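Beta-N-acetylhexosaminidase (Arthrobacter aurescens, PDB 3RCN) probably catalyses the hydrolysis of terminal non-reducing N-acetyl-D-hexosamine residues in N-acetyl-beta-D-hexosaminides. Local coordinates at residues F7-P12 and T499-A504; T53-A58 and E123-P128; Y221-L226 and L298-E303; T320-Q323 and Q327-A330; D414-P419 and G530-Y535. One frame throughout, in Å; residues are numbered along the deposited sequence.

Overall arrangement
Contact 2 is fully buried: two tryptophans and a threonine meet with carbon alone inside the N-terminal alpha/beta domain. Contact 1, partly buried, also packs without polar bonds between its segments, but joins the N-terminal chain to helix 491-508, and its histidine turns its polar atoms to other partners. Contacts 3 and 4 lie in the catalytic barrel domain, and in each one glutamine makes the bond across, to a carboxylate between two long helices in contact 3 and to a helix-end carbonyl at a tight corner in contact 4. Contact 5 is a surface contact, carried by one lysine with weak bonds. Sulfate ions accompany contacts 4 and 5, whereas contacts 2 and 3 also reach the second subunit.

Contact 1 of 5, residues F7-P12 and T499-A504; sequences FHQLIP and TGAHLA
I11 lies across the imidazole of H502 in a CH-pi contact. Its CB stands over one ring face, displaced toward the rim, 4.1 Å from the centroid of the H502 ring and 21° off the normal. The branching of isoleucine suits this place: CB covers the ring while the CG1 arm carries I11 CD1 on to H502 CB at 3.7 Å. H502 meets it crosswise because its CG is anti to the backbone N (chi1 -155°), which swings the ring from the helix toward the loop.

The remaining contact is apolar packing with an amide end. Q9 CB rests on A501 CB at 3.6 Å, and from there the extended chain runs along the helix surface until Q9 NE2 reaches G500 CA at 3.8 Å. Small residues suit this side of the helix: the alanine offers only a methyl for Q9 CB to rest on, and the glycine leaves the amide the space that a CB would take.

Polar groups look outside the pair. H502 NE2 is hydrogen-bonded to H167 NE2 and H502 ND1 to R505 NH1, so both ring nitrogens are engaged and the ring is held against rotation. R505 also binds Q9 O, tying the loop to the same helix.

Helix 491-508 makes a wider pi-type turn at 499-502 here. Joining the chain before strand 16-26 to this late helix, beside helix 95-109 and helix 474-483, the contact belongs to the seam where the N-terminal alpha/beta domain of family 20 enzymes leans on the TIM barrel.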
# COMPACT_ATOMS: atom_id res chain seq x y z
N PHE A 7 11.28 -30.77 -14.00
CA PHE A 7 10.07 -29.97 -13.80
C PHE A 7 10.12 -29.03 -12.61
O PHE A 7 10.32 -29.44 -11.47
CB PHE A 7 8.84 -30.87 -13.70
CG PHE A 7 7.55 -30.10 -13.62
CD1 PHE A 7 6.93 -29.65 -14.77
CD2 PHE A 7 6.98 -29.81 -12.39
CE1 PHE A 7 5.75 -28.93 -14.70
CE2 PHE A 7 5.81 -29.09 -12.31
CZ PHE A 7 5.19 -28.65 -13.46
N HIS A 8 9.91 -27.75 -12.89
CA HIS A 8 9.80 -26.72 -11.86
C HIS A 8 8.89 -25.64 -12.40
O HIS A 8 8.73 -25.51 -13.62
CB HIS A 8 11.16 -26.09 -11.57
CG HIS A 8 11.59 -25.09 -12.59
ND1 HIS A 8 12.57 -25.34 -13.52
CD2 HIS A 8 11.14 -23.83 -12.84
CE1 HIS A 8 12.72 -24.28 -14.29
NE2 HIS A 8 11.86 -23.36 -13.91
N GLN A 9 8.21 -24.95 -11.51
CA GLN A 9 7.42 -23.77 -11.85
C GLN A 9 7.98 -22.36 -11.61
O GLN A 9 7.24 -21.38 -11.66
CB GLN A 9 5.95 -23.95 -11.52
CG GLN A 9 5.42 -25.14 -12.30
CD GLN A 9 3.97 -25.42 -12.05
OE1 GLN A 9 3.51 -25.52 -10.90
NE2 GLN A 9 3.21 -25.57 -13.13
N LEU A 10 9.25 -22.29 -11.21
CA LEU A 10 9.96 -21.02 -10.94
C LEU A 10 9.96 -19.99 -12.07
O LEU A 10 10.24 -20.32 -13.22
CB LEU A 10 11.41 -21.33 -10.60
CG LEU A 10 11.60 -22.39 -9.52
CD1 LEU A 10 13.03 -22.82 -9.50
CD2 LEU A 10 11.18 -21.84 -8.17
N ILE A 11 9.65 -18.74 -11.73
CA ILE A 11 9.92 -17.64 -12.64
C ILE A 11 10.64 -16.54 -11.88
O ILE A 11 10.22 -16.17 -10.78
CB ILE A 11 8.60 -17.04 -13.17
CG1 ILE A 11 7.91 -18.00 -14.14
CG2 ILE A 11 8.81 -15.71 -13.83
CD1 ILE A 11 6.53 -17.55 -14.53
N PRO A 12 11.69 -15.95 -12.48
CA PRO A 12 12.37 -16.35 -13.73
C PRO A 12 12.96 -17.76 -13.63
O PRO A 12 13.44 -18.14 -12.57
CB PRO A 12 13.54 -15.36 -13.84
CG PRO A 12 13.26 -14.28 -12.83
CD PRO A 12 12.43 -14.90 -11.76
N THR A 499 0.54 -19.65 -15.38
CA THR A 499 -0.79 -20.00 -14.92
C THR A 499 -0.74 -21.05 -13.81
O THR A 499 -1.50 -20.97 -12.85
CB THR A 499 -1.64 -20.52 -16.08
OG1 THR A 499 -1.06 -21.74 -16.56
CG2 THR A 499 -1.66 -19.51 -17.21
N GLY A 500 0.16 -22.01 -13.94
CA GLY A 500 0.32 -23.08 -12.97
C GLY A 500 0.69 -22.63 -11.57
O GLY A 500 0.12 -23.11 -10.59
N ALA A 501 1.65 -21.72 -11.45
CA ALA A 501 2.17 -21.27 -10.15
C ALA A 501 2.19 -19.74 -9.94
O ALA A 501 1.64 -19.23 -8.96
CB ALA A 501 3.52 -21.89 -9.84
N HIS A 502 2.91 -19.05 -10.82
CA HIS A 502 3.23 -17.62 -10.65
C HIS A 502 2.07 -16.65 -10.45
O HIS A 502 2.18 -15.72 -9.64
CB HIS A 502 4.11 -17.13 -11.78
CG HIS A 502 4.95 -15.94 -11.42
ND1 HIS A 502 5.98 -16.02 -10.50
CD2 HIS A 502 4.90 -14.65 -11.82
CE1 HIS A 502 6.53 -14.82 -10.37
NE2 HIS A 502 5.90 -13.98 -11.16
N LEU A 503 0.97 -16.83 -11.18
CA LEU A 503 -0.19 -15.97 -10.95
C LEU A 503 -0.62 -16.04 -9.48
O LEU A 503 -1.06 -15.04 -8.92
CB LEU A 503 -1.36 -16.36 -11.85
CG LEU A 503 -1.32 -16.02 -13.34
CD1 LEU A 503 -2.71 -16.21 -13.92
CD2 LEU A 503 -0.83 -14.58 -13.60
N ALA A 504 -0.48 -17.21 -8.87
CA ALA A 504 -0.84 -17.38 -7.46
C ALA A 504 0.11 -16.60 -6.56
O ALA A 504 -0.30 -16.11 -5.50
CB ALA A 504 -0.84 -18.84 -7.07

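Contact 2 of 5, residues T53-A58 and E123-P128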
# COMPACT_ATOMS: atom_id res chain seq x y z
N THR A 53 5.44 -17.44 8.17
CA THR A 53 5.28 -18.63 9.01
C THR A 53 4.97 -18.45 10.50
O THR A 53 4.59 -19.41 11.15
CB THR A 53 6.56 -19.46 9.00
OG1 THR A 53 7.59 -18.76 9.72
CG2 THR A 53 7.01 -19.76 7.58
N GLY A 54 5.10 -17.25 11.04
CA GLY A 54 5.08 -17.10 12.49
C GLY A 54 6.27 -17.74 13.22
O GLY A 54 6.27 -17.82 14.45
N TRP A 55 7.28 -18.21 12.50
CA TRP A 55 8.45 -18.80 13.18
C TRP A 55 9.45 -17.77 13.74
O TRP A 55 9.52 -16.64 13.26
CB TRP A 55 9.17 -19.78 12.28
CG TRP A 55 8.34 -20.90 11.81
CD1 TRP A 55 7.20 -21.37 12.38
CD2 TRP A 55 8.56 -21.69 10.64
NE1 TRP A 55 6.70 -22.42 11.65
CE2 TRP A 55 7.52 -22.64 10.57
CE3 TRP A 55 9.54 -21.70 9.65
CZ2 TRP A 55 7.44 -23.58 9.55
CZ3 TRP A 55 9.46 -22.63 8.64
CH2 TRP A 55 8.41 -23.56 8.60
N ASP A 56 10.22 -18.18 14.74
CA ASP A 56 11.31 -17.35 15.28
C ASP A 56 12.47 -17.13 14.30
O ASP A 56 12.98 -16.02 14.17
CB ASP A 56 11.85 -17.96 16.57
CG ASP A 56 11.09 -17.52 17.80
OD1 ASP A 56 11.64 -17.62 18.91
OD2 ASP A 56 9.94 -17.06 17.66
N LEU A 57 12.90 -18.19 13.63
CA LEU A 57 14.01 -18.12 12.68
C LEU A 57 15.25 -17.47 13.30
O LEU A 57 15.86 -16.59 12.71
CB LEU A 57 13.60 -17.42 11.39
CG LEU A 57 12.65 -18.27 10.55
CD1 LEU A 57 12.23 -17.60 9.25
CD2 LEU A 57 13.30 -19.64 10.29
N ALA A 58 15.61 -17.94 14.48
CA ALA A 58 16.78 -17.46 15.19
C ALA A 58 18.05 -17.91 14.49
O ALA A 58 18.09 -19.00 13.91
CB ALA A 58 16.78 -17.96 16.64
N GLU A 123 2.37 -26.22 10.79
CA GLU A 123 2.85 -27.38 11.55
C GLU A 123 4.17 -27.82 10.92
O GLU A 123 5.18 -28.01 11.61
CB GLU A 123 1.84 -28.52 11.54
CG GLU A 123 0.50 -28.18 12.18
CD GLU A 123 0.63 -27.63 13.59
OE1 GLU A 123 1.62 -27.98 14.28
OE2 GLU A 123 -0.24 -26.84 14.00
N GLY A 124 4.14 -27.93 9.60
CA GLY A 124 5.37 -28.05 8.85
C GLY A 124 5.16 -27.47 7.47
O GLY A 124 4.04 -27.40 6.95
N TRP A 125 6.26 -27.04 6.86
CA TRP A 125 6.25 -26.67 5.47
C TRP A 125 7.24 -27.60 4.84
O TRP A 125 8.11 -28.14 5.52
CB TRP A 125 6.71 -25.24 5.26
CG TRP A 125 5.84 -24.19 5.85
CD1 TRP A 125 5.27 -24.21 7.08
CD2 TRP A 125 5.44 -22.97 5.23
NE1 TRP A 125 4.53 -23.06 7.28
CE2 TRP A 125 4.62 -22.28 6.15
CE3 TRP A 125 5.69 -22.38 3.99
CZ2 TRP A 125 4.05 -21.04 5.87
CZ3 TRP A 125 5.13 -21.14 3.72
CH2 TRP A 125 4.33 -20.49 4.65
N SER A 126 7.13 -27.79 3.55
CA SER A 126 8.08 -28.65 2.89
C SER A 126 8.74 -28.00 1.68
O SER A 126 8.08 -27.36 0.87
CB SER A 126 7.40 -29.95 2.50
OG SER A 126 7.08 -30.66 3.67
N VAL A 127 10.05 -28.17 1.60
CA VAL A 127 10.81 -27.79 0.42
C VAL A 127 11.20 -29.05 -0.34
O VAL A 127 11.89 -29.91 0.19
CB VAL A 127 12.09 -27.05 0.79
CG1 VAL A 127 11.91 -25.55 0.64
CG2 VAL A 127 12.51 -27.40 2.21
N PRO A 128 10.75 -29.17 -1.60
CA PRO A 128 11.18 -30.31 -2.41
C PRO A 128 12.70 -30.34 -2.50
O PRO A 128 13.32 -29.28 -2.50
CB PRO A 128 10.57 -30.01 -3.79
CG PRO A 128 10.18 -28.57 -3.75
CD PRO A 128 9.85 -28.26 -2.34
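With CG beside the backbone N and anti to the carbonyl carbon on both W55 and W125 (chi1 -59° and -64°), each indole is directed across the gap, W55 with its benzo edge and W125 with its face. In this T-shaped pair the edge of the W55 six-membered ring points at the face of the W125 five-membered ring, with centroids 4.8 Å apart and planes at 69°. The approach is made by the benzo corner of W55, its CZ2 3.3 Å and its CH2 3.5 Å from W125 CD1.

T53 fills the angle between the rings. Its methyl, T53 CG2, sits over the W125 indole in a CH-pi contact, 3.9 Å from the centroid of the six-membered ring, while T53 CB lies over the centre of the W55 ring. Threonine suits the spot because its two branches do different work: the methyl packs, and T53 OG1 accepts from W55 N at 2.9 Å, an ST turn that fixes the backbone just ahead of W55. The same hydroxyl is hydrogen-bonded to L49 O. G54 takes up the positive phi with which helix 39-53 ends.

With W125 cut back to alanine, the edge of W55 would probably lose the face it meets and the T53 methyl its cover, opening a gap in this buried core.

W125 lies on strand 125-134 and is backbone hydrogen-bonded to L26 of strand 16-26. The indole also rests on L109, so the cluster closes the space between the sheet and the ends of helices 39-53 and 95-109.

Contact 3 of 5, residues Y221-L226 and L298-E303; sequences YTQDDL and LDEVVE
Q223 and E300 meet between two helices of the TIM-barrel catalytic domain, 223-235 and 288-304, the first of which opens with a capping box.

One hydrogen bond makes up the polar contact: Q223 NE2 donates to E300 OE1 at 2.9 Å, bent to 136° at the hydrogen. The amide and carboxylate planes are 66° apart; E300 OE1 is met nearly along its C-O axis and stands 29° out of the amide plane of Q223. Glutamine suits the site because Q223 NE2 also donates to Q185 O, and the glutamate is shared likewise: E300 OE1 accepts from N187 N and E300 OE2 from R188 N. These backbone groups would probably favour a charged carboxylate. A leucine in place of Q223 would probably leave both Q185 O and E300 OE1 short of a donor.

In packing, Q223 and L226 both touch I304 at the end of helix 288-304.

The capping box closes the first turn of the helix on which Q223 stands. T222 is the N-cap, its OG1 accepting from D225 N at 3.0 Å, and D225 returns the bond, OD1 accepting from T222 N at 3.0 Å in a nearly straight line.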
# COMPACT_ATOMS: atom_id res chain seq x y z
N TYR A 221 7.41 13.26 -2.35
CA TYR A 221 8.20 12.59 -1.34
C TYR A 221 9.07 13.61 -0.61
O TYR A 221 9.60 14.52 -1.22
CB TYR A 221 9.04 11.50 -1.98
CG TYR A 221 8.21 10.65 -2.92
CD1 TYR A 221 7.28 9.74 -2.44
CD2 TYR A 221 8.35 10.78 -4.29
CE1 TYR A 221 6.52 8.96 -3.30
CE2 TYR A 221 7.59 10.01 -5.17
CZ TYR A 221 6.68 9.10 -4.67
OH TYR A 221 5.94 8.35 -5.54
N THR A 222 9.19 13.47 0.70
CA THR A 222 10.09 14.30 1.47
C THR A 222 11.42 13.62 1.33
O THR A 222 11.50 12.53 0.76
CB THR A 222 9.76 14.28 2.96
OG1 THR A 222 9.94 12.96 3.46
CG2 THR A 222 8.33 14.75 3.22
N GLN A 223 12.45 14.23 1.89
CA GLN A 223 13.79 13.67 1.73
C GLN A 223 13.89 12.39 2.54
O GLN A 223 14.52 11.42 2.12
CB GLN A 223 14.86 14.70 2.10
CG GLN A 223 14.67 16.03 1.38
CD GLN A 223 15.98 16.65 0.88
OE1 GLN A 223 17.03 16.52 1.51
NE2 GLN A 223 15.91 17.32 -0.26
N ASP A 224 13.23 12.39 3.69
CA ASP A 224 13.18 11.20 4.53
C ASP A 224 12.44 10.05 3.86
O ASP A 224 12.78 8.89 4.05
CB ASP A 224 12.57 11.53 5.88
CG ASP A 224 13.58 12.07 6.85
OD1 ASP A 224 14.78 11.81 6.64
OD2 ASP A 224 13.18 12.74 7.84
N ASP A 225 11.42 10.39 3.07
CA ASP A 225 10.66 9.40 2.33
C ASP A 225 11.54 8.77 1.25
O ASP A 225 11.52 7.56 1.04
CB ASP A 225 9.42 10.02 1.68
CG ASP A 225 8.39 10.50 2.70
OD1 ASP A 225 7.66 11.46 2.37
OD2 ASP A 225 8.29 9.92 3.82
N LEU A 226 12.30 9.61 0.56
CA LEU A 226 13.18 9.12 -0.49
C LEU A 226 14.29 8.28 0.10
O LEU A 226 14.62 7.23 -0.42
CB LEU A 226 13.74 10.28 -1.30
CG LEU A 226 12.64 11.02 -2.07
CD1 LEU A 226 13.14 12.34 -2.62
CD2 LEU A 226 12.13 10.15 -3.18
N LEU A 298 20.79 19.20 -8.05
CA LEU A 298 21.53 17.95 -8.16
C LEU A 298 22.44 17.72 -6.97
O LEU A 298 22.89 16.59 -6.73
CB LEU A 298 22.32 17.87 -9.46
CG LEU A 298 21.54 17.72 -10.76
CD1 LEU A 298 22.48 17.92 -11.94
CD2 LEU A 298 20.84 16.37 -10.85
N ASP A 299 22.72 18.78 -6.21
CA ASP A 299 23.48 18.68 -4.97
C ASP A 299 22.66 17.93 -3.94
O ASP A 299 23.18 17.08 -3.22
CB ASP A 299 23.82 20.06 -4.42
CG ASP A 299 24.99 20.71 -5.12
OD1 ASP A 299 25.80 19.99 -5.74
OD2 ASP A 299 25.10 21.96 -5.06
N GLU A 300 21.38 18.25 -3.84
CA GLU A 300 20.54 17.53 -2.89
C GLU A 300 20.24 16.12 -3.37
O GLU A 300 20.29 15.18 -2.58
CB GLU A 300 19.27 18.32 -2.55
CG GLU A 300 19.61 19.64 -1.88
CD GLU A 300 18.42 20.36 -1.28
OE1 GLU A 300 17.53 19.67 -0.71
OE2 GLU A 300 18.38 21.61 -1.36
N VAL A 301 19.97 15.96 -4.66
CA VAL A 301 19.72 14.62 -5.21
C VAL A 301 20.85 13.68 -4.83
O VAL A 301 20.62 12.55 -4.39
CB VAL A 301 19.64 14.63 -6.73
CG1 VAL A 301 19.67 13.19 -7.28
CG2 VAL A 301 18.42 15.39 -7.20
N VAL A 302 22.07 14.15 -4.99
CA VAL A 302 23.24 13.31 -4.85
C VAL A 302 23.49 12.92 -3.39
O VAL A 302 24.08 11.88 -3.10
CB VAL A 302 24.46 13.98 -5.53
CG1 VAL A 302 25.67 14.07 -4.59
CG2 VAL A 302 24.79 13.24 -6.80
N GLU A 303 23.01 13.76 -2.48
CA GLU A 303 23.01 13.47 -1.06
C GLU A 303 22.02 12.34 -0.69
O GLU A 303 22.31 11.48 0.14
CB GLU A 303 22.69 14.75 -0.27
CG GLU A 303 22.85 14.62 1.23
CD GLU A 303 24.27 14.24 1.62
OE1 GLU A 303 25.21 14.70 0.93
OE2 GLU A 303 24.45 13.48 2.61

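Contact 4 of 5, residues T320-Q323 and Q327-A330; sequences TQWQ and QAQA. With SO4 (sulfate ion), chain D; SO4 (sulfate ion), chain C.
A tight corner between two consecutive helices, short 320-323 and longer 326-335, brings W322 against A328 and Q323 against Q329. A328 CB packs on W322 CB at 4.2 Å and lies close to the W322 backbone carbonyl. Alanine, with a single methyl, suits a place where the CA atoms of W322 and A328 are 5.5 Å apart. The indole itself leads off into the protein, where W322 NE1 is hydrogen-bonded to L284 O.

Q329 closes the corner. Its chain bends at chi2 (-67°) and folds the amide back, so that Q329 NE2 donates to Q323 O at 3.1 Å. Q323 O lies nearly in the plane of the Q329 amide, while the donor sits above the carbonyl plane. This corner belongs to the catalytic barrel domain, where it follows strand 309-313; the W322 side chain is about 11 Å from that of E316, the predicted proton donor. S325 OG accepts from A328 N within the turn.

Glutamine has a second N-H to offer, and Q329 NE2 also binds O1 of the chain D sulfate at 3.2 Å, while Q323 CG passes close to the same ion. The chain C sulfate, like the other probably from the crystallisation liquor, is held by Q327, whose NE2 donates to its O3 at 3.1 Å and also to V286 O.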
# COMPACT_ATOMS: atom_id res chain seq x y z
N THR A 320 11.24 25.43 -30.94
CA THR A 320 10.45 26.60 -31.25
C THR A 320 10.75 27.76 -30.31
O THR A 320 11.05 28.86 -30.76
CB THR A 320 8.96 26.28 -31.16
OG1 THR A 320 8.68 25.15 -31.98
CG2 THR A 320 8.12 27.48 -31.61
N GLN A 321 10.66 27.51 -29.01
CA GLN A 321 10.93 28.54 -28.02
C GLN A 321 12.33 29.13 -28.20
O GLN A 321 12.52 30.34 -28.20
CB GLN A 321 10.77 27.97 -26.61
CG GLN A 321 11.11 28.94 -25.47
CD GLN A 321 10.97 28.29 -24.09
OE1 GLN A 321 9.94 27.66 -23.78
NE2 GLN A 321 12.00 28.42 -23.26
N TRP A 322 13.32 28.26 -28.37
CA TRP A 322 14.70 28.69 -28.43
C TRP A 322 15.00 29.49 -29.70
O TRP A 322 15.75 30.45 -29.67
CB TRP A 322 15.64 27.50 -28.35
CG TRP A 322 15.75 26.90 -26.99
CD1 TRP A 322 15.28 27.42 -25.82
CD2 TRP A 322 16.38 25.66 -26.66
NE1 TRP A 322 15.59 26.57 -24.77
CE2 TRP A 322 16.27 25.49 -25.27
CE3 TRP A 322 17.06 24.68 -27.40
CZ2 TRP A 322 16.79 24.38 -24.61
CZ3 TRP A 322 17.57 23.58 -26.75
CH2 TRP A 322 17.44 23.44 -25.37
N GLN A 323 14.39 29.08 -30.81
CA GLN A 323 14.58 29.77 -32.07
C GLN A 323 14.00 31.18 -32.03
O GLN A 323 14.50 32.09 -32.71
CB GLN A 323 13.93 28.98 -33.20
CG GLN A 323 14.66 27.70 -33.53
CD GLN A 323 13.85 26.82 -34.46
OE1 GLN A 323 12.72 27.16 -34.81
NE2 GLN A 323 14.43 25.69 -34.86
N GLN A 327 17.24 35.68 -25.99
CA GLN A 327 18.23 35.24 -25.01
C GLN A 327 18.99 34.01 -25.48
O GLN A 327 20.19 33.87 -25.25
CB GLN A 327 17.57 34.94 -23.65
CG GLN A 327 18.54 34.49 -22.55
CD GLN A 327 18.86 33.00 -22.58
OE1 GLN A 327 18.14 32.20 -23.19
NE2 GLN A 327 19.96 32.61 -21.92
N ALA A 328 18.27 33.10 -26.11
CA ALA A 328 18.85 31.86 -26.58
C ALA A 328 19.84 32.16 -27.71
O ALA A 328 20.95 31.63 -27.75
CB ALA A 328 17.75 30.91 -27.05
N GLN A 329 19.42 33.04 -28.62
CA GLN A 329 20.28 33.49 -29.71
C GLN A 329 21.57 34.10 -29.16
O GLN A 329 22.66 33.68 -29.54
CB GLN A 329 19.53 34.49 -30.58
CG GLN A 329 18.28 33.90 -31.22
CD GLN A 329 18.60 32.81 -32.25
OE1 GLN A 329 19.76 32.58 -32.60
NE2 GLN A 329 17.56 32.15 -32.75
N ALA A 330 21.44 35.07 -28.26
CA ALA A 330 22.60 35.66 -27.61
C ALA A 330 23.53 34.60 -27.02
O ALA A 330 24.75 34.64 -27.23
CB ALA A 330 22.16 36.66 -26.53
S SO4 D . 18.08 29.23 -35.54
O1 SO4 D . 17.06 30.22 -35.21
O2 SO4 D . 17.53 27.88 -35.44
O3 SO4 D . 18.55 29.45 -36.90
O4 SO4 D . 19.20 29.35 -34.60
S SO4 C . 23.14 34.05 -19.54
O1 SO4 C . 22.51 34.72 -18.40
O2 SO4 C . 23.33 32.63 -19.24
O3 SO4 C . 22.31 34.18 -20.73
O4 SO4 C . 24.45 34.66 -19.78

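Contact 5 of 5, residues D414-P419 and G530-Y535. With SO4 (sulfate ion), chain G.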
# COMPACT_ATOMS: atom_id res chain seq x y z
N ASP A 414 -5.30 -6.05 -28.92
CA ASP A 414 -6.04 -5.23 -29.86
C ASP A 414 -7.48 -5.06 -29.40
O ASP A 414 -8.01 -5.89 -28.65
CB ASP A 414 -6.00 -5.85 -31.26
CG ASP A 414 -6.78 -7.14 -31.34
OD1 ASP A 414 -7.27 -7.48 -32.44
OD2 ASP A 414 -6.91 -7.83 -30.30
N GLY A 415 -8.13 -3.99 -29.86
CA GLY A 415 -9.56 -3.83 -29.64
C GLY A 415 -10.00 -2.82 -28.60
O GLY A 415 -9.20 -2.07 -28.02
N ASP A 416 -11.31 -2.78 -28.39
CA ASP A 416 -11.93 -1.75 -27.57
C ASP A 416 -12.19 -2.14 -26.11
O ASP A 416 -12.69 -1.32 -25.33
CB ASP A 416 -13.22 -1.25 -28.25
CG ASP A 416 -12.98 -0.76 -29.68
OD1 ASP A 416 -13.48 0.33 -30.03
OD2 ASP A 416 -12.30 -1.47 -30.45
N ASP A 417 -11.86 -3.37 -25.72
CA ASP A 417 -12.08 -3.76 -24.33
C ASP A 417 -10.94 -3.48 -23.35
O ASP A 417 -11.13 -3.55 -22.14
CB ASP A 417 -12.54 -5.21 -24.24
CG ASP A 417 -14.00 -5.37 -24.60
OD1 ASP A 417 -14.86 -5.19 -23.71
OD2 ASP A 417 -14.29 -5.64 -25.79
N GLU A 418 -9.77 -3.12 -23.86
CA GLU A 418 -8.66 -2.71 -23.02
C GLU A 418 -8.88 -1.26 -22.56
O GLU A 418 -9.32 -0.42 -23.34
CB GLU A 418 -7.33 -2.85 -23.77
CG GLU A 418 -7.02 -4.25 -24.31
CD GLU A 418 -7.03 -5.32 -23.22
OE1 GLU A 418 -6.37 -5.12 -22.17
OE2 GLU A 418 -7.71 -6.36 -23.40
N PRO A 419 -8.59 -0.97 -21.28
CA PRO A 419 -8.75 0.38 -20.71
C PRO A 419 -7.78 1.46 -21.27
O PRO A 419 -6.58 1.22 -21.30
CB PRO A 419 -8.48 0.16 -19.21
CG PRO A 419 -7.68 -1.10 -19.14
CD PRO A 419 -8.15 -1.95 -20.28
N GLY A 530 -8.47 6.63 -26.01
CA GLY A 530 -7.04 6.43 -26.09
C GLY A 530 -6.52 6.91 -27.44
O GLY A 530 -7.20 7.65 -28.15
N TRP A 531 -5.29 6.53 -27.76
CA TRP A 531 -4.74 6.76 -29.09
C TRP A 531 -4.03 5.50 -29.59
O TRP A 531 -2.96 5.16 -29.10
CB TRP A 531 -3.75 7.93 -29.01
CG TRP A 531 -3.38 8.48 -30.35
CD1 TRP A 531 -2.15 8.44 -30.94
CD2 TRP A 531 -4.25 9.16 -31.26
NE1 TRP A 531 -2.20 9.05 -32.16
CE2 TRP A 531 -3.48 9.51 -32.38
CE3 TRP A 531 -5.60 9.52 -31.23
CZ2 TRP A 531 -4.01 10.19 -33.47
CZ3 TRP A 531 -6.13 10.20 -32.32
CH2 TRP A 531 -5.33 10.53 -33.42
N LYS A 532 -4.57 4.87 -30.62
CA LYS A 532 -4.09 3.55 -31.03
C LYS A 532 -3.02 3.64 -32.11
O LYS A 532 -3.28 4.14 -33.20
CB LYS A 532 -5.23 2.68 -31.54
CG LYS A 532 -6.24 2.25 -30.51
CD LYS A 532 -7.21 1.26 -31.12
CE LYS A 532 -8.34 0.93 -30.14
NZ LYS A 532 -9.34 -0.03 -30.70
N ARG A 533 -1.85 3.09 -31.82
CA ARG A 533 -0.75 3.12 -32.78
C ARG A 533 -0.47 1.75 -33.38
O ARG A 533 -0.72 0.71 -32.76
CB ARG A 533 0.51 3.71 -32.14
CG ARG A 533 0.34 5.16 -31.76
CD ARG A 533 1.54 5.67 -31.01
NE ARG A 533 2.74 5.59 -31.83
CZ ARG A 533 3.95 5.95 -31.42
NH1 ARG A 533 4.99 5.85 -32.23
NH2 ARG A 533 4.11 6.41 -30.18
N ASP A 534 0.01 1.77 -34.63
CA ASP A 534 0.41 0.56 -35.36
C ASP A 534 1.83 0.70 -35.89
O ASP A 534 2.12 1.56 -36.73
CB ASP A 534 -0.56 0.30 -36.52
CG ASP A 534 -0.10 -0.83 -37.43
OD1 ASP A 534 0.66 -1.70 -36.96
OD2 ASP A 534 -0.51 -0.84 -38.61
N TYR A 535 2.73 -0.16 -35.41
CA TYR A 535 4.15 -0.00 -35.69
C TYR A 535 4.49 -0.07 -37.16
O TYR A 535 5.38 0.65 -37.63
CB TYR A 535 4.98 -1.04 -34.93
CG TYR A 535 6.47 -0.83 -35.07
CD1 TYR A 535 7.27 -1.78 -35.70
CD2 TYR A 535 7.08 0.33 -34.60
CE1 TYR A 535 8.64 -1.58 -35.85
CE2 TYR A 535 8.44 0.54 -34.74
CZ TYR A 535 9.22 -0.42 -35.37
OH TYR A 535 10.58 -0.22 -35.50
S SO4 G . -7.14 -2.31 -33.42
O1 SO4 G . -8.41 -1.80 -32.89
O2 SO4 G . -6.47 -3.16 -32.44
O3 SO4 G . -7.42 -3.09 -34.62
O4 SO4 G . -6.26 -1.19 -33.75
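K532 reaches from a short strand to the loop at G415 and D416, and its ammonium group carries the whole contact. Strand 531-532 pairs in parallel with strand 422-423, and the lysine joins this small sheet's second strand to the loop 414-419 that leads into its first.

In the first shell, D416 OD2 forms a salt bridge with K532 NZ at 3.3 Å, weak as a hydrogen bond, and G415 O accepts from K532 NZ, also weakly, at 3.4 Å. D416 is poorly ordered, which fits a grip of this kind. The third partner is a sulfate ion, probably from the crystallisation liquor, whose O1 lies 3.0 Å from K532 NZ. The loop turns its own N-H to the same ion: G415 N donates to sulfate O2 at 3.2 Å. A long chain ending in a cation suits a place among a carboxylate, a carbonyl and an anion; drawn out straight (chi4 179°), it brings NZ to all three.

Further out, G415 has a positive phi, 106°, at which a CB would jam against the preceding carbonyl, hence glycine. R533 holds the strand through backbone bonding to G423 and two salt bridges, R533 NH2 to E403 OE2 and R533 NH1 to E538 OE1.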